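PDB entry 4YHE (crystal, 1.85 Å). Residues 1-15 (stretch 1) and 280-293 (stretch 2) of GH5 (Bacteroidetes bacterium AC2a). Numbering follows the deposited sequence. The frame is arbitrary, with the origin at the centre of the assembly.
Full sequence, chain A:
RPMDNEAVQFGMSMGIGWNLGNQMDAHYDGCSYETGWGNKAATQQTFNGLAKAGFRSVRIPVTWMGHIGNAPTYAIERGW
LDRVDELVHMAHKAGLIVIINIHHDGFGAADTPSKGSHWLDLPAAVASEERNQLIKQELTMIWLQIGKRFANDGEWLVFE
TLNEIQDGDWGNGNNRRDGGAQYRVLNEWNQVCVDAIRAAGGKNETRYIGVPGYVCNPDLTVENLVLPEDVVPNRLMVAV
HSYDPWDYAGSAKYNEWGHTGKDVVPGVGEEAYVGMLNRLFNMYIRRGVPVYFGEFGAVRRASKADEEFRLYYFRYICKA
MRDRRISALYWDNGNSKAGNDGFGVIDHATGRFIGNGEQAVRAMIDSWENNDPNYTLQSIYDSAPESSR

Stretch 1, residues 1-15: RPMDNEAVQFGMSMG
Stretch 2, residues 280-293: LFNMYIRRGVPVYF

Stretch 2 begins inside a helix, leaves it through a tight turn and ends as a strand; stretch 1 packs along it with a 3-10 segment at residues 2-4 and a helix from Glu6. The two lie far apart in sequence but bury 536 Å² between them, both sides summed. The register is set by two close CA pairs. Pro2 CA lies 4.3 Å from Gly288 CA. Val8 CA lies 4.7 Å from Pro290 CA.

Leu280 is helical and out of reach. Phe281 (chi1 t, chi2 84°) points its CA-to-CB bond sideways, but its ring comes nearer. Met3 CE lies 4.1 Å from Phe281 CZ, and Met3 SD sits at the ring edge, 5.3 Å from the centroid of the Phe281 ring. Met3 has chi1 p and chi2 t, with chi3 at 96°. Asn282 and Met283 make no contact.

The helix widens into a pi-type turn at 281-285, where Arg286 N bonds to Phe281 O at 2.9 Å. Tyr284 turns the end of its side chain away.

Ile285 is buried, with chi1 and chi2 both m. Ile285 CG2 is 4.0 Å from Met3 CB and 4.3 Å from Val8 CG1, so one methyl meets two apolar neighbours. Val8 is t. Ile285 O receives a CA-H...O contact from Met3 CA at 3.5 Å.

A type I turn runs from Ile285 to Gly288, with Gly288 N bonded to Ile285 O at 2.8 Å. Arg286 and Arg287 point away, which suits long charged side chains in exposed positions. Their backbone instead meets Pro2: Pro2 CB is 3.6 Å from both Arg286 O and Arg287 C. One water joins the two stretches here. It accepts from Met3 N at 2.8 Å and donates to Arg286 O at 2.8 Å.

Gly288 has phi 79° and psi 21°, a conformation that favours glycine. Space demands it too: an ideal CB on Gly288 would lie 2.6 Å from Asn5 ND2, a clash, and 3.1 Å from Pro2 O. Pro2 O already approaches Gly288 CA to 3.2 Å. The direct hydrogen bond between the stretches forms here, from Asn5 ND2 to Gly288 O at 3.0 Å and 163°. Asn5 (chi1 p, chi2 3°) suits this place because its amide works at both ends: Asn5 OD1 accepts from Val8 N at 3.0 Å, capping the helix. Val8 CG2 covers Gly288 C at 3.7 Å.

Val289 is extended (phi -109°, psi 116°) and points away. Pro290 points toward stretch 1, its ring C-gamma endo. Pro290 CG is 3.4 Å from Ala7 O, and Pro290 CD is 3.8 Å from Ala7 CB. Pro290 CB is 4.1 Å from Gly11 CA; an ideal CB on Gly11 would come within 2.9 Å of Pro290 CB, a clash. The lack of a side chain at Gly11 leaves room for Pro290 CB.

The strand starts at Val291, which points away. Tyr292 points toward stretch 1, with chi1 p and chi2 -83°. Met14 (m, t, m) brings Met14 CE to 3.5 Å from Tyr292 CB. Phe293 has its CA-to-CB bond sideways and makes no contact; the end of its side chain leads off from stretch 1.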

ATOM      1  N   ARG A   1       5.102  15.113 -23.354  1.00 32.90           N
ATOM      2  CA  ARG A   1       4.280  15.179 -22.098  1.00 31.36           C
ATOM      3  C   ARG A   1       4.971  14.493 -20.924  1.00 28.84           C
ATOM      4  O   ARG A   1       5.337  13.335 -21.023  1.00 28.39           O
ATOM      5  CB  ARG A   1       2.943  14.482 -22.296  1.00 34.52           C
ATOM      6  CG  ARG A   1       2.014  15.107 -23.320  1.00 36.20           C
ATOM      7  CD  ARG A   1       0.642  14.461 -23.250  1.00 38.71           C
ATOM      8  NE  ARG A   1       0.727  13.012 -23.429  1.00 43.16           N
ATOM      9  CZ  ARG A   1      -0.276  12.149 -23.242  1.00 45.69           C
ATOM     10  NH1 ARG A   1      -1.483  12.550 -22.867  1.00 48.46           N
ATOM     11  NH2 ARG A   1      -0.071  10.857 -23.448  1.00 46.66           N
ATOM     12  N   PRO A   2       5.126  15.191 -19.786  1.00 25.38           N
ATOM     13  CA  PRO A   2       5.716  14.514 -18.613  1.00 24.02           C
ATOM     14  C   PRO A   2       5.007  13.223 -18.192  1.00 22.97           C
ATOM     15  O   PRO A   2       5.672  12.300 -17.745  1.00 23.82           O
ATOM     16  CB  PRO A   2       5.632  15.560 -17.512  1.00 25.04           C
ATOM     17  CG  PRO A   2       5.569  16.870 -18.235  1.00 26.19           C
ATOM     18  CD  PRO A   2       4.973  16.636 -19.590  1.00 25.18           C
ATOM     19  N   MET A   3       3.697  13.137 -18.354  1.00 24.66           N
ATOM     20  CA  MET A   3       2.990  11.900 -18.003  1.00 26.42           C
ATOM     21  C   MET A   3       3.371  10.705 -18.903  1.00 28.36           C
ATOM     22  O   MET A   3       2.992   9.573 -18.615  1.00 27.79           O
ATOM     23  CB  MET A   3       1.486  12.101 -18.049  1.00 28.00           C
ATOM     24  CG  MET A   3       0.865  12.121 -19.435  1.00 29.73           C
ATOM     25  SD  MET A   3      -0.922  12.257 -19.316  1.00 34.16           S
ATOM     26  CE  MET A   3      -1.081  14.000 -19.498  1.00 33.16           C
ATOM     27  N   ASP A   4       4.107  10.954 -19.986  1.00 29.23           N
ATOM     28  CA  ASP A   4       4.546   9.872 -20.871  1.00 29.28           C
ATOM     29  C   ASP A   4       5.945   9.432 -20.529  1.00 27.08           C
ATOM     30  O   ASP A   4       6.478   8.559 -21.204  1.00 29.28           O
ATOM     31  CB  ASP A   4       4.486  10.302 -22.353  1.00 31.84           C
ATOM     32  CG  ASP A   4       3.091  10.526 -22.833  1.00 31.83           C
ATOM     33  OD1 ASP A   4       2.195   9.833 -22.366  1.00 35.14           O
ATOM     34  OD2 ASP A   4       2.858  11.379 -23.703  1.00 35.04           O
ATOM     35  N   ASN A   5       6.540   9.965 -19.462  1.00 22.99           N
ATOM     36  CA  ASN A   5       7.921   9.677 -19.206  1.00 21.56           C
ATOM     37  C   ASN A   5       8.177   8.223 -18.688  1.00 21.76           C
ATOM     38  O   ASN A   5       7.251   7.448 -18.507  1.00 21.24           O
ATOM     39  CB  ASN A   5       8.553  10.745 -18.321  1.00 20.69           C
ATOM     40  CG  ASN A   5       8.124  10.630 -16.874  1.00 19.96           C
ATOM     41  OD1 ASN A   5       7.392   9.709 -16.498  1.00 20.21           O
ATOM     42  ND2 ASN A   5       8.585  11.551 -16.063  1.00 19.17           N
ATOM     43  N   GLU A   6       9.444   7.862 -18.541  1.00 23.93           N
ATOM     44  CA  GLU A   6       9.841   6.501 -18.166  1.00 26.45           C
ATOM     45  C   GLU A   6       9.306   6.145 -16.750  1.00 25.13           C
ATOM     46  O   GLU A   6       8.829   5.043 -16.516  1.00 22.73           O
ATOM     47  CB  GLU A   6      11.370   6.379 -18.256  1.00 30.87           C
ATOM     48  CG  GLU A   6      11.955   5.007 -17.958  1.00 39.59           C
ATOM     49  CD  GLU A   6      13.472   5.009 -17.654  1.00 45.83           C
ATOM     50  OE1 GLU A   6      14.140   6.057 -17.819  1.00 49.99           O
ATOM     51  OE2 GLU A   6      14.004   3.948 -17.232  1.00 46.70           O
ATOM     52  N   ALA A   7       9.354   7.098 -15.832  1.00 23.50           N
ATOM     53  CA  ALA A   7       8.878   6.868 -14.475  1.00 22.70           C
ATOM     54  C   ALA A   7       7.413   6.487 -14.404  1.00 22.36           C
ATOM     55  O   ALA A   7       7.085   5.513 -13.720  1.00 22.52           O
ATOM     56  CB  ALA A   7       9.158   8.070 -13.606  1.00 23.85           C
ATOM     57  N   VAL A   8       6.535   7.227 -15.088  1.00 20.70           N
ATOM     58  CA  VAL A   8       5.109   6.971 -15.036  1.00 22.00           C
ATOM     59  C   VAL A   8       4.820   5.661 -15.729  1.00 23.35           C
ATOM     60  O   VAL A   8       3.929   4.935 -15.309  1.00 21.97           O
ATOM     61  CB  VAL A   8       4.263   8.113 -15.640  1.00 20.42           C
ATOM     62  CG1 VAL A   8       2.790   7.741 -15.733  1.00 21.09           C
ATOM     63  CG2 VAL A   8       4.438   9.380 -14.802  1.00 20.39           C
ATOM     64  N   GLN A   9       5.555   5.374 -16.811  1.00 24.07           N
ATOM     65  CA  GLN A   9       5.455   4.074 -17.452  1.00 24.96           C
ATOM     66  C   GLN A   9       5.740   2.964 -16.451  1.00 22.76           C
ATOM     67  O   GLN A   9       5.009   1.967 -16.416  1.00 21.40           O
ATOM     68  CB  GLN A   9       6.444   3.940 -18.620  1.00 29.75           C
ATOM     69  CG  GLN A   9       5.921   4.397 -19.971  1.00 35.41           C
ATOM     70  CD  GLN A   9       6.982   4.212 -21.070  1.00 41.15           C
ATOM     71  OE1 GLN A   9       7.549   5.189 -21.568  1.00 50.29           O
ATOM     72  NE2 GLN A   9       7.290   2.965 -21.402  1.00 41.27           N
ATOM     73  N   PHE A  10       6.785   3.147 -15.650  1.00 21.95           N
ATOM     74  CA  PHE A  10       7.145   2.160 -14.613  1.00 23.25           C
ATOM     75  C   PHE A  10       6.020   1.964 -13.584  1.00 22.39           C
ATOM     76  O   PHE A  10       5.597   0.823 -13.346  1.00 21.29           O
ATOM     77  CB  PHE A  10       8.434   2.492 -13.882  1.00 22.48           C
ATOM     78  CG  PHE A  10       8.777   1.476 -12.845  1.00 22.80           C
ATOM     79  CD1 PHE A  10       9.321   0.247 -13.224  1.00 24.43           C
ATOM     80  CD2 PHE A  10       8.478   1.691 -11.499  1.00 23.13           C
ATOM     81  CE1 PHE A  10       9.606  -0.725 -12.270  1.00 24.98           C
ATOM     82  CE2 PHE A  10       8.759   0.721 -10.536  1.00 23.39           C
ATOM     83  CZ  PHE A  10       9.312  -0.483 -10.916  1.00 24.23           C
ATOM     84  N   GLY A  11       5.520   3.061 -13.008  1.00 21.20           N
ATOM     85  CA  GLY A  11       4.290   3.010 -12.181  1.00 21.21           C
ATOM     86  C   GLY A  11       3.144   2.216 -12.786  1.00 21.97           C
ATOM     87  O   GLY A  11       2.548   1.312 -12.145  1.00 19.68           O
ATOM     88  N   MET A  12       2.817   2.502 -14.045  1.00 23.30           N
ATOM     89  CA  MET A  12       1.736   1.776 -14.707  1.00 22.21           C
ATOM     90  C   MET A  12       1.981   0.295 -14.874  1.00 22.22           C
ATOM     91  O   MET A  12       1.037  -0.478 -14.934  1.00 23.71           O
ATOM     92  CB  MET A  12       1.417   2.350 -16.078  1.00 25.07           C
ATOM     93  CG  MET A  12       0.352   3.398 -16.023  1.00 26.69           C
ATOM     94  SD  MET A  12       0.058   3.954 -17.683  1.00 29.75           S
ATOM     95  CE  MET A  12      -1.362   2.999 -18.115  1.00 28.83           C
ATOM     96  N   SER A  13       3.243  -0.083 -14.925  1.00 21.87           N
ATOM     97  CA  SER A  13       3.643  -1.477 -15.148  1.00 22.78           C
ATOM     98  C   SER A  13       3.294  -2.341 -13.953  1.00 22.80           C
ATOM     99  O   SER A  13       3.213  -3.563 -14.082  1.00 22.13           O
ATOM    100  CB  SER A  13       5.141  -1.566 -15.494  1.00 21.32           C
ATOM    101  OG  SER A  13       5.985  -1.516 -14.363  1.00 21.06           O
ATOM    102  N   MET A  14       3.090  -1.706 -12.773  1.00 20.33           N
ATOM    103  CA  MET A  14       2.594  -2.434 -11.616  1.00 18.80           C
ATOM    104  C   MET A  14       1.147  -2.860 -11.730  1.00 18.63           C
ATOM    105  O   MET A  14       0.704  -3.729 -10.951  1.00 17.41           O
ATOM    106  CB  MET A  14       2.855  -1.631 -10.324  1.00 17.62           C
ATOM    107  CG  MET A  14       4.331  -1.415 -10.108  1.00 17.63           C
ATOM    108  SD  MET A  14       4.811  -0.900  -8.446  1.00 20.72           S
ATOM    109  CE  MET A  14       3.827   0.552  -8.262  1.00 18.77           C
ATOM    110  N   GLY A  15       0.402  -2.261 -12.679  1.00 17.08           N
ATOM    111  CA  GLY A  15      -0.956  -2.598 -12.957  1.00 17.20           C
ATOM    112  C   GLY A  15      -1.872  -2.666 -11.731  1.00 17.79           C
ATOM    113  O   GLY A  15      -1.897  -1.720 -10.905  1.00 17.30           O
ATOM    114  N   LEU A 280      -4.541  13.564  -7.329  1.00 14.61           N
ATOM    115  CA  LEU A 280      -3.303  12.831  -7.495  1.00 14.54           C
ATOM    116  C   LEU A 280      -2.775  12.935  -8.932  1.00 14.41           C
ATOM    117  O   LEU A 280      -1.585  13.071  -9.195  1.00 14.73           O
ATOM    118  CB  LEU A 280      -3.561  11.367  -7.167  1.00 14.81           C
ATOM    119  CG  LEU A 280      -3.835  11.051  -5.687  1.00 15.45           C
ATOM    120  CD1 LEU A 280      -4.248   9.581  -5.555  1.00 16.04           C
ATOM    121  CD2 LEU A 280      -2.601  11.360  -4.858  1.00 16.95           C
ATOM    122  N   PHE A 281      -3.687  12.827  -9.855  1.00 14.90           N
ATOM    123  CA  PHE A 281      -3.309  12.962 -11.251  1.00 15.90           C
ATOM    124  C   PHE A 281      -2.684  14.315 -11.516  1.00 15.61           C
ATOM    125  O   PHE A 281      -1.581  14.395 -12.029  1.00 15.85           O
ATOM    126  CB  PHE A 281      -4.482  12.720 -12.148  1.00 15.55           C
ATOM    127  CG  PHE A 281      -4.141  12.899 -13.607  1.00 16.93           C
ATOM    128  CD1 PHE A 281      -3.564  11.866 -14.331  1.00 17.31           C
ATOM    129  CD2 PHE A 281      -4.348  14.113 -14.225  1.00 19.05           C
ATOM    130  CE1 PHE A 281      -3.223  12.028 -15.652  1.00 18.31           C
ATOM    131  CE2 PHE A 281      -4.009  14.292 -15.560  1.00 19.25           C
ATOM    132  CZ  PHE A 281      -3.446  13.255 -16.267  1.00 19.78           C
ATOM    133  N   ASN A 282      -3.330  15.387 -11.074  1.00 17.89           N
ATOM    134  CA  ASN A 282      -2.828  16.722 -11.336  1.00 17.90           C
ATOM    135  C   ASN A 282      -1.546  17.083 -10.571  1.00 19.33           C
ATOM    136  O   ASN A 282      -0.646  17.791 -11.099  1.00 18.69           O
ATOM    137  CB  ASN A 282      -3.933  17.753 -11.058  1.00 19.81           C
ATOM    138  CG  ASN A 282      -5.092  17.648 -12.030  1.00 21.88           C
ATOM    139  OD1 ASN A 282      -4.914  17.392 -13.212  1.00 24.65           O
ATOM    140  ND2 ASN A 282      -6.288  17.858 -11.531  1.00 23.97           N
ATOM    141  N   MET A 283      -1.442  16.629  -9.329  1.00 18.20           N
ATOM    142  CA  MET A 283      -0.270  16.936  -8.537  1.00 18.41           C
ATOM    143  C   MET A 283       0.983  16.164  -8.988  1.00 17.25           C
ATOM    144  O   MET A 283       2.080  16.692  -8.954  1.00 17.34           O
ATOM    145  CB  MET A 283      -0.533  16.649  -7.060  1.00 20.30           C
ATOM    146  CG  MET A 283       0.562  17.141  -6.149  1.00 21.12           C
ATOM    147  SD  MET A 283       0.577  18.948  -6.073  1.00 25.81           S
ATOM    148  CE  MET A 283       1.837  19.234  -4.838  1.00 26.59           C
ATOM    149  N   TYR A 284       0.809  14.919  -9.417  1.00 16.04           N
ATOM    150  CA  TYR A 284       1.921  14.019  -9.594  1.00 15.84           C
ATOM    151  C   TYR A 284       1.992  13.534 -11.078  1.00 15.60           C
ATOM    152  O   TYR A 284       2.934  13.862 -11.795  1.00 16.78           O
ATOM    153  CB  TYR A 284       1.827  12.854  -8.587  1.00 15.36           C
ATOM    154  CG  TYR A 284       1.849  13.317  -7.120  1.00 15.82           C
ATOM    155  CD1 TYR A 284       2.875  14.100  -6.637  1.00 15.85           C
ATOM    156  CD2 TYR A 284       0.823  12.962  -6.240  1.00 16.16           C
ATOM    157  CE1 TYR A 284       2.906  14.519  -5.295  1.00 15.82           C
ATOM    158  CE2 TYR A 284       0.817  13.399  -4.918  1.00 15.85           C
ATOM    159  CZ  TYR A 284       1.844  14.167  -4.446  1.00 15.58           C
ATOM    160  OH  TYR A 284       1.826  14.603  -3.095  1.00 16.32           O
ATOM    161  N   ILE A 285       1.019  12.772 -11.508  1.00 16.76           N
ATOM    162  CA  ILE A 285       1.115  12.096 -12.799  1.00 17.19           C
ATOM    163  C   ILE A 285       1.378  13.127 -13.911  1.00 19.21           C
ATOM    164  O   ILE A 285       2.264  12.938 -14.744  1.00 19.54           O
ATOM    165  CB  ILE A 285      -0.145  11.336 -13.153  1.00 16.76           C
ATOM    166  CG1 ILE A 285      -0.466  10.225 -12.136  1.00 17.39           C
ATOM    167  CG2 ILE A 285      -0.045  10.759 -14.574  1.00 17.04           C
ATOM    168  CD1 ILE A 285       0.559   9.119 -12.014  1.00 17.73           C
ATOM    169  N   ARG A 286       0.588  14.200 -13.912  1.00 20.55           N
ATOM    170  CA  ARG A 286       0.668  15.249 -14.937  1.00 22.34           C
ATOM    171  C   ARG A 286       2.063  15.891 -15.006  1.00 21.45           C
ATOM    172  O   ARG A 286       2.453  16.420 -16.035  1.00 21.49           O
ATOM    173  CB  ARG A 286      -0.443  16.284 -14.661  1.00 25.57           C
ATOM    174  CG  ARG A 286      -0.622  17.356 -15.708  1.00 30.17           C
ATOM    175  CD  ARG A 286      -1.901  18.170 -15.525  1.00 33.18           C
ATOM    176  NE  ARG A 286      -1.955  18.939 -14.268  1.00 36.30           N
ATOM    177  CZ  ARG A 286      -2.881  19.874 -13.992  1.00 38.83           C
ATOM    178  NH1 ARG A 286      -3.833  20.156 -14.872  1.00 34.54           N
ATOM    179  NH2 ARG A 286      -2.863  20.528 -12.826  1.00 37.45           N
ATOM    180  N   ARG A 287       2.807  15.815 -13.905  1.00 21.11           N
ATOM    181  CA  ARG A 287       4.144  16.309 -13.768  1.00 22.57           C
ATOM    182  C   ARG A 287       5.207  15.227 -13.979  1.00 20.13           C
ATOM    183  O   ARG A 287       6.363  15.476 -13.715  1.00 21.37           O
ATOM    184  CB  ARG A 287       4.355  16.865 -12.335  1.00 26.06           C
ATOM    185  CG  ARG A 287       3.268  17.790 -11.848  1.00 32.35           C
ATOM    186  CD  ARG A 287       3.384  19.151 -12.499  1.00 38.02           C
ATOM    187  NE  ARG A 287       4.682  19.779 -12.245  1.00 43.47           N
ATOM    188  CZ  ARG A 287       5.073  20.297 -11.071  1.00 50.36           C
ATOM    189  NH1 ARG A 287       4.284  20.302 -10.000  1.00 53.25           N
ATOM    190  NH2 ARG A 287       6.276  20.832 -10.965  1.00 50.69           N
ATOM    191  N   GLY A 288       4.828  14.037 -14.408  1.00 20.10           N
ATOM    192  CA  GLY A 288       5.792  12.949 -14.597  1.00 19.69           C
ATOM    193  C   GLY A 288       6.226  12.226 -13.331  1.00 19.84           C
ATOM    194  O   GLY A 288       7.293  11.578 -13.320  1.00 21.57           O
ATOM    195  N   VAL A 289       5.415  12.331 -12.279  1.00 18.83           N
ATOM    196  CA  VAL A 289       5.706  11.657 -11.000  1.00 18.10           C
ATOM    197  C   VAL A 289       4.707  10.520 -10.830  1.00 16.23           C
ATOM    198  O   VAL A 289       3.527  10.762 -10.736  1.00 15.83           O
ATOM    199  CB  VAL A 289       5.630  12.617  -9.770  1.00 19.06           C
ATOM    200  CG1 VAL A 289       5.765  11.830  -8.471  1.00 18.80           C
ATOM    201  CG2 VAL A 289       6.710  13.690  -9.847  1.00 19.56           C
ATOM    202  N   PRO A 290       5.174   9.253 -10.795  1.00 16.30           N
ATOM    203  CA  PRO A 290       4.191   8.168 -10.636  1.00 17.37           C
ATOM    204  C   PRO A 290       3.544   8.111  -9.266  1.00 16.82           C
ATOM    205  O   PRO A 290       4.137   8.523  -8.253  1.00 17.85           O
ATOM    206  CB  PRO A 290       4.992   6.879 -10.881  1.00 17.72           C
ATOM    207  CG  PRO A 290       6.426   7.310 -10.894  1.00 17.55           C
ATOM    208  CD  PRO A 290       6.553   8.781 -10.863  1.00 16.39           C
ATOM    209  N   VAL A 291       2.329   7.575  -9.270  1.00 19.20           N
ATOM    210  CA  VAL A 291       1.536   7.361  -8.064  1.00 18.39           C
ATOM    211  C   VAL A 291       1.022   5.931  -8.094  1.00 18.34           C
ATOM    212  O   VAL A 291       0.592   5.448  -9.113  1.00 17.33           O
ATOM    213  CB  VAL A 291       0.291   8.279  -8.005  1.00 18.63           C
ATOM    214  CG1 VAL A 291      -0.490   8.054  -6.719  1.00 18.09           C
ATOM    215  CG2 VAL A 291       0.686   9.725  -8.154  1.00 19.23           C
ATOM    216  N   TYR A 292       1.062   5.261  -6.947  1.00 16.30           N
ATOM    217  CA  TYR A 292       0.478   3.948  -6.819  1.00 15.71           C
ATOM    218  C   TYR A 292      -0.258   3.885  -5.498  1.00 14.95           C
ATOM    219  O   TYR A 292       0.155   4.503  -4.511  1.00 15.54           O
ATOM    220  CB  TYR A 292       1.506   2.820  -6.941  1.00 15.11           C
ATOM    221  CG  TYR A 292       2.469   2.697  -5.765  1.00 16.18           C
ATOM    222  CD1 TYR A 292       3.606   3.495  -5.686  1.00 16.85           C
ATOM    223  CD2 TYR A 292       2.242   1.773  -4.745  1.00 15.78           C
ATOM    224  CE1 TYR A 292       4.493   3.382  -4.620  1.00 18.23           C
ATOM    225  CE2 TYR A 292       3.121   1.658  -3.665  1.00 17.58           C
ATOM    226  CZ  TYR A 292       4.247   2.449  -3.611  1.00 17.35           C
ATOM    227  OH  TYR A 292       5.120   2.338  -2.596  1.00 17.26           O
ATOM    228  N   PHE A 293      -1.354   3.154  -5.529  1.00 14.66           N
ATOM    229  CA  PHE A 293      -2.052   2.737  -4.335  1.00 14.52           C
ATOM    230  C   PHE A 293      -1.342   1.501  -3.772  1.00 13.81           C
ATOM    231  O   PHE A 293      -1.507   0.395  -4.269  1.00 14.22           O
ATOM    232  CB  PHE A 293      -3.555   2.541  -4.585  1.00 14.67           C
ATOM    233  CG  PHE A 293      -4.312   3.839  -4.709  1.00 14.62           C
ATOM    234  CD1 PHE A 293      -4.435   4.464  -5.944  1.00 14.64           C
ATOM    235  CD2 PHE A 293      -4.860   4.463  -3.583  1.00 14.83           C
ATOM    236  CE1 PHE A 293      -5.105   5.674  -6.059  1.00 15.31           C
ATOM    237  CE2 PHE A 293      -5.491   5.699  -3.676  1.00 14.77           C
ATOM    238  CZ  PHE A 293      -5.615   6.315  -4.930  1.00 14.92           C
TER
HETATM  239  O   HOH W   1       1.965  15.356 -18.578  1.00 26.55           O